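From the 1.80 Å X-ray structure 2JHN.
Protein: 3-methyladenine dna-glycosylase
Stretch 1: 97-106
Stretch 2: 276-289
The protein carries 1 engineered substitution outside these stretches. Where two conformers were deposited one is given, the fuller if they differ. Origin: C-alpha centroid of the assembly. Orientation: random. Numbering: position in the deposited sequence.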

# COMPACT_ATOMS: atom_id res chain seq x y z
N LYS A 97 -4.78 -24.44 -0.02
CA LYS A 97 -4.88 -23.24 0.83
C LYS A 97 -4.91 -21.93 0.03
O LYS A 97 -5.72 -21.04 0.35
N LEU A 98 -4.07 -21.77 -1.00
CA LEU A 98 -4.19 -20.60 -1.87
C LEU A 98 -5.53 -20.51 -2.58
O LEU A 98 -6.09 -19.41 -2.73
N ARG A 99 -6.06 -21.67 -2.99
CA ARG A 99 -7.35 -21.70 -3.67
C ARG A 99 -8.47 -21.22 -2.74
O ARG A 99 -9.38 -20.50 -3.18
N MET A 100 -8.38 -21.62 -1.47
CA MET A 100 -9.23 -21.20 -0.36
C MET A 100 -9.22 -19.68 -0.13
O MET A 100 -10.27 -19.05 0.08
N LEU A 101 -8.03 -19.10 -0.18
CA LEU A 101 -7.81 -17.63 -0.10
C LEU A 101 -8.37 -16.92 -1.33
O LEU A 101 -9.05 -15.90 -1.21
N LYS A 102 -8.06 -17.44 -2.51
CA LYS A 102 -8.56 -16.88 -3.76
C LYS A 102 -10.08 -16.82 -3.78
O LYS A 102 -10.64 -15.82 -4.19
N ASN A 103 -10.73 -17.89 -3.32
CA ASN A 103 -12.19 -17.95 -3.32
C ASN A 103 -12.83 -17.05 -2.26
O ASN A 103 -13.85 -16.41 -2.54
N ARG A 104 -12.22 -16.97 -1.08
CA ARG A 104 -12.70 -16.09 -0.02
C ARG A 104 -12.70 -14.63 -0.49
O ARG A 104 -13.64 -13.90 -0.20
N PHE A 105 -11.64 -14.22 -1.21
CA PHE A 105 -11.55 -12.83 -1.69
C PHE A 105 -11.60 -12.77 -3.23
O PHE A 105 -10.84 -12.03 -3.88
N TYR A 106 -12.52 -13.52 -3.82
CA TYR A 106 -12.51 -13.68 -5.28
C TYR A 106 -12.77 -12.37 -6.02
O TYR A 106 -13.72 -11.66 -5.69
N ASP A 276 1.73 -10.81 -4.39
CA ASP A 276 0.28 -10.80 -4.55
C ASP A 276 -0.38 -11.56 -3.41
O ASP A 276 -1.34 -11.10 -2.77
N ILE A 277 0.17 -12.74 -3.11
CA ILE A 277 -0.37 -13.54 -1.99
C ILE A 277 -0.29 -12.79 -0.65
O ILE A 277 -1.15 -12.92 0.21
N LEU A 278 0.76 -12.00 -0.47
CA LEU A 278 0.89 -11.19 0.72
C LEU A 278 -0.36 -10.32 0.99
O LEU A 278 -0.81 -10.21 2.13
N PHE A 279 -0.90 -9.69 -0.06
CA PHE A 279 -2.11 -8.86 0.10
C PHE A 279 -3.35 -9.70 0.51
O PHE A 279 -4.17 -9.25 1.33
N TYR A 280 -3.47 -10.90 -0.06
CA TYR A 280 -4.50 -11.88 0.37
C TYR A 280 -4.32 -12.28 1.85
O TYR A 280 -5.31 -12.44 2.56
N LEU A 281 -3.07 -12.43 2.30
CA LEU A 281 -2.77 -12.76 3.70
C LEU A 281 -3.15 -11.58 4.64
O LEU A 281 -3.67 -11.81 5.73
N PHE A 282 -2.91 -10.34 4.20
CA PHE A 282 -3.36 -9.18 4.99
C PHE A 282 -4.89 -9.21 5.14
O PHE A 282 -5.42 -8.98 6.23
N LEU A 283 -5.60 -9.45 4.04
CA LEU A 283 -7.07 -9.50 4.11
C LEU A 283 -7.53 -10.62 5.07
O LEU A 283 -8.44 -10.42 5.85
N TYR A 284 -6.89 -11.78 4.96
CA TYR A 284 -7.19 -12.98 5.76
C TYR A 284 -6.96 -12.69 7.24
O TYR A 284 -7.81 -12.99 8.09
N ASP A 285 -5.82 -12.09 7.54
CA ASP A 285 -5.52 -11.70 8.92
C ASP A 285 -6.50 -10.66 9.47
O ASP A 285 -6.88 -10.73 10.65
N ARG A 286 -6.91 -9.70 8.64
CA ARG A 286 -7.83 -8.65 9.08
C ARG A 286 -9.27 -9.17 9.18
O ARG A 286 -9.99 -8.78 10.11
N PHE A 287 -9.66 -10.04 8.24
CA PHE A 287 -11.08 -10.40 8.02
C PHE A 287 -11.50 -11.84 8.36
O PHE A 287 -12.69 -12.18 8.29
N PHE A 288 -10.53 -12.66 8.72
CA PHE A 288 -10.83 -14.03 9.12
C PHE A 288 -9.82 -14.47 10.19
O PHE A 288 -9.16 -15.52 10.06
N SER A 289 -9.68 -13.62 11.22
CA SER A 289 -8.95 -13.94 12.48
C SER A 289 -8.56 -12.73 13.36
O SER A 289 -8.65 -12.80 14.59

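Helices 97-104 and 276-287 cross at 69°, their axes 10.3 Å apart at closest approach; the two stretches bury 602 Å² between them, both sides summed, with no direct hydrogen bond across the contact. Lys97 stays out of reach. Leu98 (m, t) leaves its backbone sideways, but its end comes nearer, and CD1 meets CD1 of Ile277 (m, t) at 3.7 Å. Leu101 (m, t) points toward the other helix and spreads over three residues: CD1 lies 3.9 Å from Leu281 CD2 and 4.0 Å from Tyr280 CB, while CD2 reaches Tyr284 CD1 at 3.5 Å. Lys102 and Asn103 point away, although Lys102 CA still sits 4.2 Å from Tyr280 CE2. Arg104 (t, t, m) also points toward stretch 2, laying its guanidinium flat on the ring of Phe288 (chi1 t), with CZ 3.6 Å from the ring centroid, a stacked cation-pi contact. Phe105, just past the helix end, has chi1 m and the largest covered area. Leu283 CB sits over one face of its ring, 3.7 Å from the centroid; Phe287 CB lies at the edge, 4.2 Å from Phe105 CZ. Water 1 bridges the stretches, donating to Phe105 O (3.1 Å from its O) and to Tyr280 OH (2.9 Å from its O). Tyr106 points away.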

# COMPACT_ATOMS: atom_id res chain seq x y z
CB LYS A 97 -3.79 -23.28 1.92
CG LYS A 97 -3.96 -24.44 2.93
CD LYS A 97 -5.43 -24.55 3.41
CE LYS A 97 -5.68 -25.64 4.45
NZ LYS A 97 -5.24 -26.99 4.03
CB LEU A 98 -3.05 -20.51 -2.89
CG LEU A 98 -1.66 -20.37 -2.27
CD1 LEU A 98 -0.55 -20.34 -3.36
CD2 LEU A 98 -1.58 -19.17 -1.32
CB ARG A 99 -7.67 -23.12 -4.15
CG ARG A 99 -8.84 -23.19 -5.12
CD ARG A 99 -8.83 -24.52 -5.88
NE ARG A 99 -9.09 -25.64 -4.98
CZ ARG A 99 -8.19 -26.55 -4.61
NH1 ARG A 99 -6.96 -26.51 -5.11
NH2 ARG A 99 -8.53 -27.53 -3.76
CB MET A 100 -8.72 -21.92 0.90
CG MET A 100 -9.67 -21.99 2.07
SD MET A 100 -9.06 -23.25 3.21
CE MET A 100 -9.63 -24.74 2.42
CB LEU A 101 -6.32 -17.31 0.00
CG LEU A 101 -5.53 -17.30 1.29
CD1 LEU A 101 -4.14 -16.79 0.96
CD2 LEU A 101 -6.20 -16.39 2.33
CB LYS A 102 -8.08 -17.69 -4.97
CG LYS A 102 -8.64 -17.16 -6.32
CD LYS A 102 -8.21 -18.03 -7.51
CE LYS A 102 -8.89 -19.40 -7.51
NZ LYS A 102 -10.14 -19.42 -8.34
CB ASN A 103 -12.67 -19.40 -3.23
CG ASN A 103 -12.41 -20.19 -4.53
OD1 ASN A 103 -12.46 -19.63 -5.63
ND2 ASN A 103 -12.13 -21.48 -4.41
CB ARG A 104 -11.91 -16.25 1.28
CG ARG A 104 -12.42 -15.34 2.43
CD ARG A 104 -11.86 -15.71 3.81
NE ARG A 104 -12.36 -17.01 4.28
CZ ARG A 104 -13.51 -17.17 4.94
NH1 ARG A 104 -14.29 -16.12 5.21
NH2 ARG A 104 -13.89 -18.39 5.31
CB PHE A 105 -10.31 -12.13 -1.09
CG PHE A 105 -10.28 -12.19 0.42
CD1 PHE A 105 -11.19 -11.44 1.20
CD2 PHE A 105 -9.38 -13.04 1.08
CE1 PHE A 105 -11.17 -11.51 2.60
CE2 PHE A 105 -9.34 -13.11 2.48
CZ PHE A 105 -10.23 -12.35 3.26
CB TYR A 106 -13.47 -14.78 -5.79
CG TYR A 106 -13.28 -14.92 -7.29
CD1 TYR A 106 -12.13 -15.56 -7.81
CD2 TYR A 106 -14.19 -14.34 -8.20
CE1 TYR A 106 -11.92 -15.66 -9.19
CE2 TYR A 106 -13.98 -14.43 -9.60
CZ TYR A 106 -12.85 -15.09 -10.08
OH TYR A 106 -12.64 -15.18 -11.44
CB ASP A 276 -0.08 -11.49 -5.89
CG ASP A 276 0.50 -10.78 -7.07
OD1 ASP A 276 -0.05 -9.73 -7.45
OD2 ASP A 276 1.52 -11.27 -7.63
CB ILE A 277 0.32 -14.94 -1.94
CG1 ILE A 277 -0.04 -15.71 -3.23
CG2 ILE A 277 -0.04 -15.71 -0.64
CD1 ILE A 277 0.90 -16.91 -3.51
CB LEU A 278 2.12 -10.29 0.57
CG LEU A 278 2.36 -9.24 1.66
CD1 LEU A 278 2.64 -9.89 3.01
CD2 LEU A 278 3.48 -8.32 1.24
CB PHE A 279 -2.40 -8.05 -1.17
CG PHE A 279 -1.55 -6.79 -1.30
CD1 PHE A 279 -0.16 -6.82 -1.17
CD2 PHE A 279 -2.16 -5.55 -1.60
CE1 PHE A 279 0.62 -5.65 -1.32
CE2 PHE A 279 -1.39 -4.38 -1.76
CZ PHE A 279 0.01 -4.43 -1.61
CB TYR A 280 -4.51 -13.13 -0.53
CG TYR A 280 -5.13 -12.87 -1.91
CD1 TYR A 280 -4.38 -12.28 -2.92
CD2 TYR A 280 -6.48 -13.21 -2.18
CE1 TYR A 280 -4.94 -12.00 -4.19
CE2 TYR A 280 -7.05 -12.97 -3.47
CZ TYR A 280 -6.26 -12.36 -4.46
OH TYR A 280 -6.79 -12.09 -5.69
CB LEU A 281 -1.30 -13.17 3.90
CG LEU A 281 -0.84 -14.45 3.19
CD1 LEU A 281 0.66 -14.65 3.35
CD2 LEU A 281 -1.61 -15.71 3.70
CB PHE A 282 -2.97 -7.84 4.35
CG PHE A 282 -1.48 -7.52 4.40
CD1 PHE A 282 -0.68 -7.90 5.49
CD2 PHE A 282 -0.92 -6.80 3.36
CE1 PHE A 282 0.73 -7.56 5.50
CE2 PHE A 282 0.44 -6.44 3.36
CZ PHE A 282 1.26 -6.84 4.44
CB LEU A 283 -7.67 -9.74 2.72
CG LEU A 283 -7.55 -8.60 1.71
CD1 LEU A 283 -7.86 -9.12 0.32
CD2 LEU A 283 -8.47 -7.46 2.13
CB TYR A 284 -6.29 -14.13 5.30
CG TYR A 284 -6.69 -15.47 5.83
CD1 TYR A 284 -7.83 -16.11 5.38
CD2 TYR A 284 -5.91 -16.12 6.78
CE1 TYR A 284 -8.20 -17.35 5.85
CE2 TYR A 284 -6.26 -17.37 7.26
CZ TYR A 284 -7.41 -17.97 6.79
OH TYR A 284 -7.78 -19.20 7.28
CB ASP A 285 -4.09 -11.16 9.03
CG ASP A 285 -3.68 -10.88 10.49
OD1 ASP A 285 -3.77 -11.81 11.35
OD2 ASP A 285 -3.29 -9.72 10.75
CB ARG A 286 -7.83 -7.48 8.09
CG ARG A 286 -6.59 -6.59 8.10
CD ARG A 286 -6.75 -5.52 7.01
NE ARG A 286 -5.51 -4.85 6.60
CZ ARG A 286 -5.40 -4.22 5.44
NH1 ARG A 286 -6.44 -4.22 4.60
NH2 ARG A 286 -4.27 -3.61 5.10
CB PHE A 287 -11.50 -10.11 6.58
CG PHE A 287 -11.55 -8.65 6.26
CD1 PHE A 287 -12.23 -7.76 7.09
CD2 PHE A 287 -10.92 -8.15 5.12
CE1 PHE A 287 -12.29 -6.40 6.80
CE2 PHE A 287 -10.97 -6.79 4.82
CZ PHE A 287 -11.65 -5.92 5.66
CB PHE A 288 -10.84 -14.96 7.88
CG PHE A 288 -11.58 -16.27 8.09
CD1 PHE A 288 -12.96 -16.29 8.29
CD2 PHE A 288 -10.89 -17.49 8.07
CE1 PHE A 288 -13.65 -17.50 8.49
CE2 PHE A 288 -11.56 -18.70 8.27
CZ PHE A 288 -12.95 -18.70 8.48
CB SER A 289 -7.71 -14.82 12.23
OG SER A 289 -6.57 -14.06 11.86
O HOH W 1 -9.22 -13.67 -6.00